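Local structure of putative hydrolase (4XUK) at residues A[194-203]-A[214-222]; A[54-62]-A[262-271]. The protein probably hydrolyses organophosphates and lactones at a two-zinc active site built on the metallo-beta-lactamase fold. The protein carries 2 engineered substitutions. All coordinates share one frame; numbering follows the deposited sequence.

Contact 1. Residues A[194-203]-A[214-222]; sequences TAGHTPGHFS and VFIGDIVHS. With ZN (zinc ion), chain D; ZN (zinc ion), chain C.
Ser203 and Ile216, whose CA atoms lie 4.7 Å apart, mark where the hairpin of strands 202-208 and 211-215 opens out; beyond it the loop of His197 and the loop of Asp218 diverge, with 6.6 Å between the CA atoms of His197 and Ile219. Ser203 closes the hairpin end, its OG giving a hydrogen bond of 2.8 Å to Ile216 O from above the carbonyl plane. One step deeper, Asp218 N donates to His201 NE2 at 2.8 Å, the N-H tilted somewhat out of the imidazole plane. At the other end of that ring ND1 is hydrogen-bonded to Thr194 OG1, so the ring is gripped at both nitrogens and its rotation is set. Gly217, with positive phi, passes close by the edge of the His201 ring, and Ile219 CG2 packs on Thr194 CB at 3.9 Å. At the zinc end His197 has CG anti to its backbone N (chi1 179°), which carries the ring over to Asp218. Asp218 CB sits over one face of this imidazole, toward its rim, while OD2 bridges the two zinc ions, at 2.4 Å from the one that His197 NE2 binds at 2.2 Å. The His221 ring meets His197 obliquely, planes 49° apart. On its other nitrogen, ND1, His197 is hydrogen-bonded to Asp237, a second-shell partner. His108 and His110 complete the ligand set of that zinc. A single aspartate oxygen bridging two metals is characteristic of dinuclear superfamily hydrolases such as glyoxalase II and the AHL lactonases; here OD2, 2.1 Å from the second zinc, ties the pair together, while His201 helps hold the backbone of Asp218 in place.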
ATOM      1  N   THR A 194      -9.534 -21.351  13.795  1.00 20.16           N
ATOM      2  CA  THR A 194     -10.407 -20.475  13.033  1.00 20.99           C
ATOM      3  C   THR A 194     -11.032 -21.295  11.911  1.00 18.27           C
ATOM      4  O   THR A 194     -11.001 -20.915  10.748  1.00 17.26           O
ATOM      5  CB  THR A 194      -9.650 -19.249  12.485  1.00 19.45           C
ATOM      6  OG1 THR A 194      -8.506 -19.675  11.730  1.00 17.31           O
ATOM      7  CG2 THR A 194      -9.192 -18.354  13.622  1.00 23.12           C
ATOM      8  N   ALA A 195     -11.590 -22.442  12.282  1.00 19.27           N
ATOM      9  CA  ALA A 195     -12.199 -23.357  11.325  1.00 20.69           C
ATOM     10  C   ALA A 195     -13.418 -22.777  10.622  1.00 19.72           C
ATOM     11  O   ALA A 195     -14.083 -21.885  11.144  1.00 19.01           O
ATOM     12  CB  ALA A 195     -12.579 -24.667  12.016  1.00 20.80           C
ATOM     13  N   GLY A 196     -13.705 -23.317   9.441  1.00 19.08           N
ATOM     14  CA  GLY A 196     -14.872 -22.934   8.670  1.00 19.51           C
ATOM     15  C   GLY A 196     -14.488 -22.910   7.211  1.00 19.39           C
ATOM     16  O   GLY A 196     -15.021 -23.670   6.400  1.00 19.94           O
ATOM     17  N   HIS A 197     -13.553 -22.024   6.877  1.00 18.27           N
ATOM     18  CA  HIS A 197     -13.009 -21.980   5.528  1.00 18.67           C
ATOM     19  C   HIS A 197     -12.535 -23.365   5.103  1.00 17.85           C
ATOM     20  O   HIS A 197     -12.781 -23.792   3.979  1.00 18.48           O
ATOM     21  CB  HIS A 197     -11.858 -20.984   5.452  1.00 18.47           C
ATOM     22  CG  HIS A 197     -11.224 -20.901   4.104  1.00 16.30           C
ATOM     23  ND1 HIS A 197     -11.887 -20.428   2.991  1.00 17.29           N
ATOM     24  CD2 HIS A 197      -9.973 -21.219   3.692  1.00 18.21           C
ATOM     25  CE1 HIS A 197     -11.067 -20.461   1.952  1.00 14.29           C
ATOM     26  NE2 HIS A 197      -9.904 -20.937   2.353  1.00 20.63           N
ATOM     27  N   THR A 198     -11.846 -24.054   6.010  1.00 17.93           N
ATOM     28  CA  THR A 198     -11.574 -25.484   5.871  1.00 18.48           C
ATOM     29  C   THR A 198     -11.775 -26.081   7.249  1.00 18.22           C
ATOM     30  O   THR A 198     -11.742 -25.351   8.243  1.00 19.21           O
ATOM     31  CB  THR A 198     -10.125 -25.788   5.410  1.00 18.19           C
ATOM     32  OG1 THR A 198      -9.202 -25.405   6.433  1.00 20.22           O
ATOM     33  CG2 THR A 198      -9.793 -25.077   4.092  1.00 16.54           C
ATOM     34  N   PRO A 199     -11.961 -27.408   7.329  1.00 22.06           N
ATOM     35  CA  PRO A 199     -12.302 -27.963   8.645  1.00 21.81           C
ATOM     36  C   PRO A 199     -11.210 -27.794   9.704  1.00 19.73           C
ATOM     37  O   PRO A 199     -11.527 -27.845  10.895  1.00 22.76           O
ATOM     38  CB  PRO A 199     -12.562 -29.442   8.341  1.00 20.22           C
ATOM     39  CG  PRO A 199     -12.998 -29.454   6.902  1.00 20.02           C
ATOM     40  CD  PRO A 199     -12.153 -28.391   6.246  1.00 18.47           C
ATOM     41  N   GLY A 200      -9.960 -27.579   9.295  1.00 18.97           N
ATOM     42  CA  GLY A 200      -8.876 -27.428  10.254  1.00 19.96           C
ATOM     43  C   GLY A 200      -8.087 -26.144  10.064  1.00 20.79           C
ATOM     44  O   GLY A 200      -6.890 -26.081  10.374  1.00 19.23           O
ATOM     45  N   HIS A 201      -8.761 -25.110   9.564  1.00 20.55           N
ATOM     46  CA  HIS A 201      -8.108 -23.824   9.354  1.00 18.23           C
ATOM     47  C   HIS A 201      -7.708 -23.231  10.690  1.00 17.99           C
ATOM     48  O   HIS A 201      -8.525 -23.162  11.610  1.00 18.81           O
ATOM     49  CB  HIS A 201      -9.031 -22.860   8.600  1.00 17.77           C
ATOM     50  CG  HIS A 201      -8.352 -21.601   8.159  1.00 16.74           C
ATOM     51  ND1 HIS A 201      -8.137 -20.534   9.005  1.00 17.67           N
ATOM     52  CD2 HIS A 201      -7.829 -21.243   6.962  1.00 15.71           C
ATOM     53  CE1 HIS A 201      -7.517 -19.570   8.345  1.00 17.25           C
ATOM     54  NE2 HIS A 201      -7.313 -19.977   7.107  1.00 16.72           N
ATOM     55  N   PHE A 202      -6.444 -22.834  10.804  1.00 15.32           N
ATOM     56  CA  PHE A 202      -5.948 -22.183  12.007  1.00 18.14           C
ATOM     57  C   PHE A 202      -5.249 -20.879  11.655  1.00 18.69           C
ATOM     58  O   PHE A 202      -4.681 -20.730  10.560  1.00 18.96           O
ATOM     59  CB  PHE A 202      -4.918 -23.066  12.722  1.00 18.62           C
ATOM     60  CG  PHE A 202      -5.496 -23.979  13.778  1.00 19.64           C
ATOM     61  CD1 PHE A 202      -6.345 -25.020  13.432  1.00 17.90           C
ATOM     62  CD2 PHE A 202      -5.148 -23.818  15.114  1.00 22.50           C
ATOM     63  CE1 PHE A 202      -6.861 -25.881  14.408  1.00 23.92           C
ATOM     64  CE2 PHE A 202      -5.657 -24.671  16.090  1.00 22.64           C
ATOM     65  CZ  PHE A 202      -6.519 -25.698  15.735  1.00 20.16           C
ATOM     66  N   SER A 203      -5.264 -19.942  12.593  1.00 18.07           N
ATOM     67  CA  SER A 203      -4.460 -18.737  12.464  1.00 17.07           C
ATOM     68  C   SER A 203      -3.337 -18.826  13.489  1.00 18.57           C
ATOM     69  O   SER A 203      -3.388 -19.672  14.382  1.00 20.84           O
ATOM     70  CB  SER A 203      -5.317 -17.485  12.683  1.00 17.37           C
ATOM     71  OG  SER A 203      -6.438 -17.484  11.816  1.00 20.51           O
ATOM     72  N   VAL A 214      -1.321 -11.057  14.296  1.00 20.44           N
ATOM     73  CA  VAL A 214      -2.050 -12.276  13.963  1.00 20.69           C
ATOM     74  C   VAL A 214      -1.937 -12.578  12.475  1.00 18.22           C
ATOM     75  O   VAL A 214      -2.274 -11.748  11.631  1.00 17.31           O
ATOM     76  CB  VAL A 214      -3.535 -12.226  14.391  1.00 20.69           C
ATOM     77  CG1 VAL A 214      -4.192 -13.580  14.148  1.00 18.50           C
ATOM     78  CG2 VAL A 214      -3.649 -11.838  15.876  1.00 20.17           C
ATOM     79  N   PHE A 215      -1.435 -13.763  12.157  1.00 18.55           N
ATOM     80  CA  PHE A 215      -1.376 -14.187  10.777  1.00 18.35           C
ATOM     81  C   PHE A 215      -2.666 -14.957  10.558  1.00 18.73           C
ATOM     82  O   PHE A 215      -2.778 -16.119  10.956  1.00 18.77           O
ATOM     83  CB  PHE A 215      -0.129 -15.044  10.552  1.00 18.28           C
ATOM     84  CG  PHE A 215       1.160 -14.301  10.819  1.00 22.16           C
ATOM     85  CD1 PHE A 215       1.618 -14.107  12.122  1.00 22.54           C
ATOM     86  CD2 PHE A 215       1.892 -13.763   9.774  1.00 18.69           C
ATOM     87  CE1 PHE A 215       2.784 -13.400  12.367  1.00 20.79           C
ATOM     88  CE2 PHE A 215       3.066 -13.051  10.018  1.00 18.55           C
ATOM     89  CZ  PHE A 215       3.509 -12.877  11.313  1.00 18.21           C
ATOM     90  N   ILE A 216      -3.647 -14.294   9.946  1.00 18.58           N
ATOM     91  CA  ILE A 216      -5.042 -14.754  10.011  1.00 20.17           C
ATOM     92  C   ILE A 216      -5.449 -15.843   9.030  1.00 19.67           C
ATOM     93  O   ILE A 216      -6.505 -16.456   9.194  1.00 18.77           O
ATOM     94  CB  ILE A 216      -6.042 -13.586   9.843  1.00 16.39           C
ATOM     95  CG1 ILE A 216      -5.867 -12.900   8.487  1.00 19.06           C
ATOM     96  CG2 ILE A 216      -5.877 -12.588  10.967  1.00 17.85           C
ATOM     97  CD1 ILE A 216      -7.066 -12.024   8.097  1.00 18.67           C
ATOM     98  N   GLY A 217      -4.644 -16.070   8.001  1.00 15.91           N
ATOM     99  CA  GLY A 217      -5.017 -17.033   6.983  1.00 16.83           C
ATOM    100  C   GLY A 217      -6.254 -16.569   6.226  1.00 18.24           C
ATOM    101  O   GLY A 217      -6.468 -15.365   6.035  1.00 18.96           O
ATOM    102  N   ASP A 218      -7.073 -17.521   5.802  1.00 18.86           N
ATOM    103  CA  ASP A 218      -8.178 -17.234   4.898  1.00 19.45           C
ATOM    104  C   ASP A 218      -9.536 -17.063   5.579  1.00 18.00           C
ATOM    105  O   ASP A 218     -10.539 -17.588   5.104  1.00 19.21           O
ATOM    106  CB  ASP A 218      -8.285 -18.336   3.851  1.00 21.54           C
ATOM    107  CG  ASP A 218      -7.240 -18.214   2.773  1.00 19.54           C
ATOM    108  OD1 ASP A 218      -6.250 -17.469   2.961  1.00 15.42           O
ATOM    109  OD2 ASP A 218      -7.426 -18.840   1.724  1.00 17.31           O
ATOM    110  N   ILE A 219      -9.574 -16.313   6.673  1.00 17.31           N
ATOM    111  CA  ILE A 219     -10.851 -15.959   7.280  1.00 14.74           C
ATOM    112  C   ILE A 219     -11.453 -14.776   6.522  1.00 18.21           C
ATOM    113  O   ILE A 219     -12.538 -14.299   6.856  1.00 18.44           O
ATOM    114  CB  ILE A 219     -10.687 -15.594   8.753  1.00 17.83           C
ATOM    115  CG1 ILE A 219      -9.776 -14.371   8.899  1.00 19.85           C
ATOM    116  CG2 ILE A 219     -10.108 -16.781   9.528  1.00 18.93           C
ATOM    117  CD1 ILE A 219      -9.676 -13.856  10.319  1.00 19.58           C
ATOM    118  N   VAL A 220     -10.740 -14.303   5.497  1.00 16.53           N
ATOM    119  CA  VAL A 220     -11.251 -13.235   4.639  1.00 13.77           C
ATOM    120  C   VAL A 220     -10.546 -13.209   3.277  1.00 18.30           C
ATOM    121  O   VAL A 220      -9.350 -13.547   3.177  1.00 17.74           O
ATOM    122  CB  VAL A 220     -11.194 -11.854   5.366  1.00 17.73           C
ATOM    123  CG1 VAL A 220      -9.781 -11.265   5.337  1.00 15.72           C
ATOM    124  CG2 VAL A 220     -12.188 -10.898   4.748  1.00 19.35           C
ATOM    125  N   HIS A 221     -11.274 -12.810   2.233  1.00 16.38           N
ATOM    126  CA  HIS A 221     -10.741 -12.834   0.872  1.00 16.44           C
ATOM    127  C   HIS A 221     -10.781 -11.487   0.155  1.00 17.40           C
ATOM    128  O   HIS A 221     -10.534 -11.416  -1.049  1.00 18.96           O
ATOM    129  CB  HIS A 221     -11.486 -13.865   0.027  1.00 16.67           C
ATOM    130  CG  HIS A 221     -11.096 -15.274   0.322  1.00 19.51           C
ATOM    131  ND1 HIS A 221     -11.374 -15.883   1.525  1.00 20.05           N
ATOM    132  CD2 HIS A 221     -10.417 -16.187  -0.415  1.00 18.59           C
ATOM    133  CE1 HIS A 221     -10.897 -17.116   1.513  1.00 17.66           C
ATOM    134  NE2 HIS A 221     -10.310 -17.321   0.349  1.00 18.97           N
ATOM    135  N   SER A 222     -11.084 -10.418   0.882  1.00 17.62           N
ATOM    136  CA  SER A 222     -11.261  -9.116   0.244  1.00 15.96           C
ATOM    137  C   SER A 222     -11.171  -8.024   1.292  1.00 17.12           C
ATOM    138  O   SER A 222     -11.552  -8.254   2.441  1.00 16.52           O
ATOM    139  CB  SER A 222     -12.636  -9.076  -0.448  1.00 21.31           C
ATOM    140  OG  SER A 222     -13.694  -9.289   0.483  1.00 19.37           O
TER
HETATM  141 ZN    ZN D 402      -8.048 -21.147   1.267  1.00 20.00          ZN
HETATM  142 ZN    ZN C 401      -6.162 -19.023   0.014  1.00 20.00          ZN

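Contact 2. Residues A[54-62]-A[262-271]. With ZN (zinc ion), chain C.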
ATOM      1  N   VAL A  54     -12.468  -9.350  -9.424  1.00 23.37           N
ATOM      2  CA  VAL A  54     -12.123  -8.752  -8.139  1.00 20.89           C
ATOM      3  C   VAL A  54     -10.659  -9.060  -7.822  1.00 21.89           C
ATOM      4  O   VAL A  54     -10.302 -10.211  -7.549  1.00 21.11           O
ATOM      5  CB  VAL A  54     -13.043  -9.279  -7.032  1.00 21.14           C
ATOM      6  CG1 VAL A  54     -12.702  -8.637  -5.712  1.00 19.14           C
ATOM      7  CG2 VAL A  54     -14.521  -9.021  -7.399  1.00 21.07           C
ATOM      8  N   GLN A  55      -9.809  -8.040  -7.887  1.00 20.52           N
ATOM      9  CA  GLN A  55      -8.373  -8.234  -7.684  1.00 20.92           C
ATOM     10  C   GLN A  55      -8.112  -8.757  -6.280  1.00 20.63           C
ATOM     11  O   GLN A  55      -8.623  -8.194  -5.308  1.00 18.06           O
ATOM     12  CB  GLN A  55      -7.628  -6.914  -7.900  1.00 22.52           C
ATOM     13  CG  GLN A  55      -6.104  -7.058  -7.901  1.00 18.19           C
ATOM     14  CD  GLN A  55      -5.389  -5.748  -8.190  1.00 22.38           C
ATOM     15  OE1 GLN A  55      -5.981  -4.801  -8.710  1.00 22.59           O
ATOM     16  NE2 GLN A  55      -4.113  -5.688  -7.850  1.00 21.48           N
ATOM     17  N   THR A  56      -7.333  -9.836  -6.176  1.00 18.30           N
ATOM     18  CA  THR A  56      -7.098 -10.480  -4.893  1.00 17.27           C
ATOM     19  C   THR A  56      -5.657 -10.952  -4.821  1.00 17.73           C
ATOM     20  O   THR A  56      -5.232 -11.787  -5.622  1.00 17.16           O
ATOM     21  CB  THR A  56      -8.040 -11.676  -4.713  1.00 19.78           C
ATOM     22  OG1 THR A  56      -9.392 -11.218  -4.849  1.00 21.68           O
ATOM     23  CG2 THR A  56      -7.850 -12.326  -3.340  1.00 17.15           C
ATOM     24  N   SER A  57      -4.901 -10.394  -3.879  1.00 17.74           N
ATOM     25  CA  SER A  57      -3.516 -10.806  -3.685  1.00 18.29           C
ATOM     26  C   SER A  57      -3.458 -12.212  -3.089  1.00 18.31           C
ATOM     27  O   SER A  57      -4.405 -12.671  -2.434  1.00 16.34           O
ATOM     28  CB  SER A  57      -2.783  -9.832  -2.766  1.00 14.23           C
ATOM     29  OG  SER A  57      -2.725  -8.529  -3.311  1.00 18.27           O
ATOM     30  N   ILE A  58      -2.338 -12.884  -3.332  1.00 17.38           N
ATOM     31  CA  ILE A  58      -2.009 -14.102  -2.629  1.00 15.86           C
ATOM     32  C   ILE A  58      -0.638 -13.837  -2.022  1.00 15.82           C
ATOM     33  O   ILE A  58       0.336 -13.644  -2.751  1.00 16.43           O
ATOM     34  CB  ILE A  58      -1.944 -15.336  -3.562  1.00 18.13           C
ATOM     35  CG1 ILE A  58      -3.277 -15.571  -4.270  1.00 20.89           C
ATOM     36  CG2 ILE A  58      -1.585 -16.590  -2.748  1.00 16.12           C
ATOM     37  CD1 ILE A  58      -3.447 -14.765  -5.549  1.00 24.86           C
ATOM     38  N   ASN A  59      -0.578 -13.771  -0.696  1.00 17.11           N
ATOM     39  CA  ASN A  59       0.663 -13.456  -0.000  1.00 16.43           C
ATOM     40  C   ASN A  59       1.131 -14.611   0.912  1.00 18.41           C
ATOM     41  O   ASN A  59       0.350 -15.514   1.262  1.00 18.21           O
ATOM     42  CB  ASN A  59       0.489 -12.199   0.861  1.00 16.17           C
ATOM     43  CG  ASN A  59      -0.219 -11.069   0.137  1.00 15.71           C
ATOM     44  OD1 ASN A  59       0.146 -10.693  -0.973  1.00 18.86           O
ATOM     45  ND2 ASN A  59      -1.216 -10.495   0.786  1.00 14.05           N
ATOM     46  N   ALA A  60       2.412 -14.575   1.281  1.00 15.61           N
ATOM     47  CA  ALA A  60       2.955 -15.412   2.355  1.00 17.63           C
ATOM     48  C   ALA A  60       3.810 -14.505   3.235  1.00 19.33           C
ATOM     49  O   ALA A  60       4.141 -13.385   2.822  1.00 18.08           O
ATOM     50  CB  ALA A  60       3.796 -16.532   1.789  1.00 15.79           C
ATOM     51  N   PHE A  61       4.189 -14.980   4.423  1.00 16.94           N
ATOM     52  CA  PHE A  61       4.965 -14.151   5.355  1.00 17.84           C
ATOM     53  C   PHE A  61       6.148 -14.877   5.978  1.00 18.57           C
ATOM     54  O   PHE A  61       6.009 -16.006   6.471  1.00 17.85           O
ATOM     55  CB  PHE A  61       4.049 -13.589   6.461  1.00 19.38           C
ATOM     56  CG  PHE A  61       2.867 -12.841   5.922  1.00 18.64           C
ATOM     57  CD1 PHE A  61       2.989 -11.513   5.541  1.00 15.67           C
ATOM     58  CD2 PHE A  61       1.649 -13.484   5.733  1.00 16.68           C
ATOM     59  CE1 PHE A  61       1.908 -10.823   5.006  1.00 15.79           C
ATOM     60  CE2 PHE A  61       0.573 -12.811   5.210  1.00 18.07           C
ATOM     61  CZ  PHE A  61       0.701 -11.472   4.833  1.00 18.38           C
ATOM     62  N   LEU A  62       7.305 -14.210   5.949  1.00 18.21           N
ATOM     63  CA  LEU A  62       8.525 -14.662   6.628  1.00 18.37           C
ATOM     64  C   LEU A  62       8.647 -13.939   7.957  1.00 20.67           C
ATOM     65  O   LEU A  62       8.480 -12.717   8.016  1.00 24.01           O
ATOM     66  CB  LEU A  62       9.765 -14.320   5.796  1.00 19.61           C
ATOM     67  CG  LEU A  62      10.403 -15.342   4.863  1.00 26.35           C
ATOM     68  CD1 LEU A  62      11.657 -14.715   4.256  1.00 23.06           C
ATOM     69  CD2 LEU A  62      10.740 -16.669   5.577  1.00 17.77           C
ATOM     70  N   ALA A 262      -1.732  -9.964   9.521  1.00 16.69           N
ATOM     71  CA  ALA A 262      -1.046 -10.303   8.284  1.00 15.71           C
ATOM     72  C   ALA A 262      -1.914 -11.320   7.557  1.00 18.71           C
ATOM     73  O   ALA A 262      -2.167 -12.409   8.068  1.00 16.60           O
ATOM     74  CB  ALA A 262       0.328 -10.878   8.578  1.00 16.36           C
ATOM     75  N   ALA A 263      -2.378 -10.960   6.369  1.00 15.51           N
ATOM     76  CA  ALA A 263      -3.371 -11.774   5.672  1.00 15.78           C
ATOM     77  C   ALA A 263      -2.930 -12.186   4.281  1.00 16.07           C
ATOM     78  O   ALA A 263      -2.521 -11.337   3.483  1.00 16.59           O
ATOM     79  CB  ALA A 263      -4.675 -11.012   5.582  1.00 15.77           C
ATOM     80  N   PRO A 264      -3.070 -13.486   3.954  1.00 14.47           N
ATOM     81  CA  PRO A 264      -2.657 -13.930   2.622  1.00 14.93           C
ATOM     82  C   PRO A 264      -3.521 -13.358   1.494  1.00 16.27           C
ATOM     83  O   PRO A 264      -3.015 -13.264   0.373  1.00 15.95           O
ATOM     84  CB  PRO A 264      -2.813 -15.461   2.691  1.00 17.69           C
ATOM     85  CG  PRO A 264      -3.816 -15.694   3.762  1.00 16.65           C
ATOM     86  CD  PRO A 264      -3.550 -14.605   4.781  1.00 15.93           C
ATOM     87  N   HIS A 265      -4.770 -12.977   1.767  1.00 16.85           N
ATOM     88  CA  HIS A 265      -5.635 -12.452   0.698  1.00 15.24           C
ATOM     89  C   HIS A 265      -6.098 -11.001   0.836  1.00 18.03           C
ATOM     90  O   HIS A 265      -7.125 -10.631   0.262  1.00 16.04           O
ATOM     91  CB  HIS A 265      -6.860 -13.363   0.516  1.00 17.88           C
ATOM     92  CG  HIS A 265      -6.512 -14.720   0.002  1.00 17.88           C
ATOM     93  ND1 HIS A 265      -5.566 -14.918  -0.977  1.00 20.46           N
ATOM     94  CD2 HIS A 265      -6.972 -15.950   0.346  1.00 16.45           C
ATOM     95  CE1 HIS A 265      -5.456 -16.216  -1.216  1.00 17.25           C
ATOM     96  NE2 HIS A 265      -6.304 -16.856  -0.434  1.00 20.17           N
ATOM     97  N   LEU A 266      -5.364 -10.181   1.587  1.00 16.44           N
ATOM     98  CA  LEU A 266      -5.627  -8.739   1.584  1.00 15.35           C
ATOM     99  C   LEU A 266      -4.529  -8.085   0.744  1.00 16.40           C
ATOM    100  O   LEU A 266      -3.475  -8.693   0.540  1.00 16.33           O
ATOM    101  CB  LEU A 266      -5.688  -8.190   3.022  1.00 16.30           C
ATOM    102  CG  LEU A 266      -6.883  -8.730   3.812  1.00 18.93           C
ATOM    103  CD1 LEU A 266      -6.928  -8.223   5.259  1.00 17.42           C
ATOM    104  CD2 LEU A 266      -8.172  -8.405   3.096  1.00 19.67           C
ATOM    105  N   PRO A 267      -4.782  -6.873   0.206  1.00 16.38           N
ATOM    106  CA  PRO A 267      -3.847  -6.271  -0.758  1.00 15.39           C
ATOM    107  C   PRO A 267      -2.403  -6.223  -0.276  1.00 17.67           C
ATOM    108  O   PRO A 267      -2.121  -5.637   0.789  1.00 16.27           O
ATOM    109  CB  PRO A 267      -4.405  -4.857  -0.938  1.00 18.42           C
ATOM    110  CG  PRO A 267      -5.897  -5.045  -0.765  1.00 22.22           C
ATOM    111  CD  PRO A 267      -6.014  -6.074   0.345  1.00 15.26           C
ATOM    112  N   PHE A 268      -1.507  -6.846  -1.047  1.00 15.89           N
ATOM    113  CA  PHE A 268      -0.079  -6.874  -0.715  1.00 19.27           C
ATOM    114  C   PHE A 268       0.415  -5.498  -0.304  1.00 18.54           C
ATOM    115  O   PHE A 268       0.114  -4.503  -0.975  1.00 20.02           O
ATOM    116  CB  PHE A 268       0.751  -7.388  -1.900  1.00 16.92           C
ATOM    117  CG  PHE A 268       2.228  -7.410  -1.628  1.00 18.40           C
ATOM    118  CD1 PHE A 268       2.815  -8.517  -1.035  1.00 16.67           C
ATOM    119  CD2 PHE A 268       3.024  -6.312  -1.944  1.00 20.31           C
ATOM    120  CE1 PHE A 268       4.158  -8.534  -0.767  1.00 17.01           C
ATOM    121  CE2 PHE A 268       4.382  -6.323  -1.677  1.00 16.45           C
ATOM    122  CZ  PHE A 268       4.948  -7.429  -1.098  1.00 19.35           C
ATOM    123  N   PRO A 269       1.204  -5.421   0.780  1.00 19.29           N
ATOM    124  CA  PRO A 269       1.810  -6.485   1.601  1.00 16.33           C
ATOM    125  C   PRO A 269       0.859  -7.291   2.486  1.00 18.46           C
ATOM    126  O   PRO A 269       1.303  -8.303   3.049  1.00 19.76           O
ATOM    127  CB  PRO A 269       2.812  -5.719   2.474  1.00 19.85           C
ATOM    128  CG  PRO A 269       2.301  -4.328   2.512  1.00 21.56           C
ATOM    129  CD  PRO A 269       1.694  -4.089   1.167  1.00 17.03           C
ATOM    130  N   GLY A 270      -0.404  -6.883   2.618  1.00 15.38           N
ATOM    131  CA  GLY A 270      -1.357  -7.665   3.397  1.00 15.21           C
ATOM    132  C   GLY A 270      -1.215  -7.490   4.901  1.00 17.79           C
ATOM    133  O   GLY A 270      -1.724  -8.300   5.686  1.00 15.91           O
ATOM    134  N   ILE A 271      -0.530  -6.423   5.302  1.00 16.67           N
ATOM    135  CA  ILE A 271      -0.288  -6.140   6.710  1.00 16.08           C
ATOM    136  C   ILE A 271      -0.997  -4.833   7.078  1.00 15.45           C
ATOM    137  O   ILE A 271      -0.908  -3.827   6.361  1.00 17.56           O
ATOM    138  CB  ILE A 271       1.236  -6.037   6.994  1.00 15.12           C
ATOM    139  CG1 ILE A 271       1.957  -7.330   6.588  1.00 14.48           C
ATOM    140  CG2 ILE A 271       1.506  -5.722   8.462  1.00 18.41           C
ATOM    141  CD1 ILE A 271       3.499  -7.260   6.770  1.00 14.78           C
TER
HETATM  142 ZN    ZN C 401      -6.162 -19.023   0.014  1.00 20.00          ZN
HETATM  143  O   HOH W   1      -6.041  -8.835  -1.900  1.00 21.33           O
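Ala262 sets its CB squarely over the centre of the Phe61 ring, 3.7 Å from the centroid and 8° off the normal, where strand 260-262 gives way to the loop that runs beside strand 54-64. Ala263 turns its carbonyl to the strand, and Asn59 ND2 donates to that O at 3.1 Å, nearly in the amide plane. Pro264 O takes the backbone N-H of Asn59 on a lone pair at 2.7 Å, while its ring CB rests on Asn59 O. His265 has CG beside its own backbone N (chi1 -66°), which brings the imidazole round to the strand although CB starts off away from it. ND1 then donates almost straight (168°) to Ser57 O, in both the ring plane and the carbonyl plane, and NE2 binds a zinc ion at 2.2 Å. Ile58 CG1 lies at the ring edge. Leu266 O receives the second N-H of Asn59 ND2 at 2.9 Å, so one amide nitrogen holds both ends of the type I turn 263-266. Past Pro267, Phe268 N donates to Ser57 OG at 3.1 Å; that hydroxyl also bonds His288 of the second subunit, whose Phe289 meets the Phe268 ring edge-to-face. Asn59 OD1 lies at the edge of the Phe268 ring, buried and without a polar partner. After the cis peptide, Pro269 O approaches Phe61 CE1 at the ring edge, and Ile271 CG1 packs against the same carbon at 3.8 Å, the two side chains running in opposite directions. The carbonyl of Ser57 is thus a second-shell partner of the zinc ligand His265: it orients the imidazole and, by accepting from ND1, probably makes NE2 a stronger donor to zinc.

Overall arrangement
Contact 1 and contact 2 lie with their centres 13 Å apart and meet at the same zinc ion, which takes Asp218 from the first and His265 from the second; Asp112 and His113 complete its ligands. Strands 211-215 and 260-262 run parallel and join the two directly, through probable hydrogen bonds from Ala262 N to Val214 O (2.8 Å) and from Ile216 N to Ala262 O (3.0 Å). Beyond these strand ends, Asp218 OD1 packs against His265 CD2 at 3.1 Å. Along the chain, segments 194-203 and 214-222 both fall between those of contact 2, which ties strand 54-64 of one sheet to the loop leaving the other, bringing both sheets to the dinuclear site.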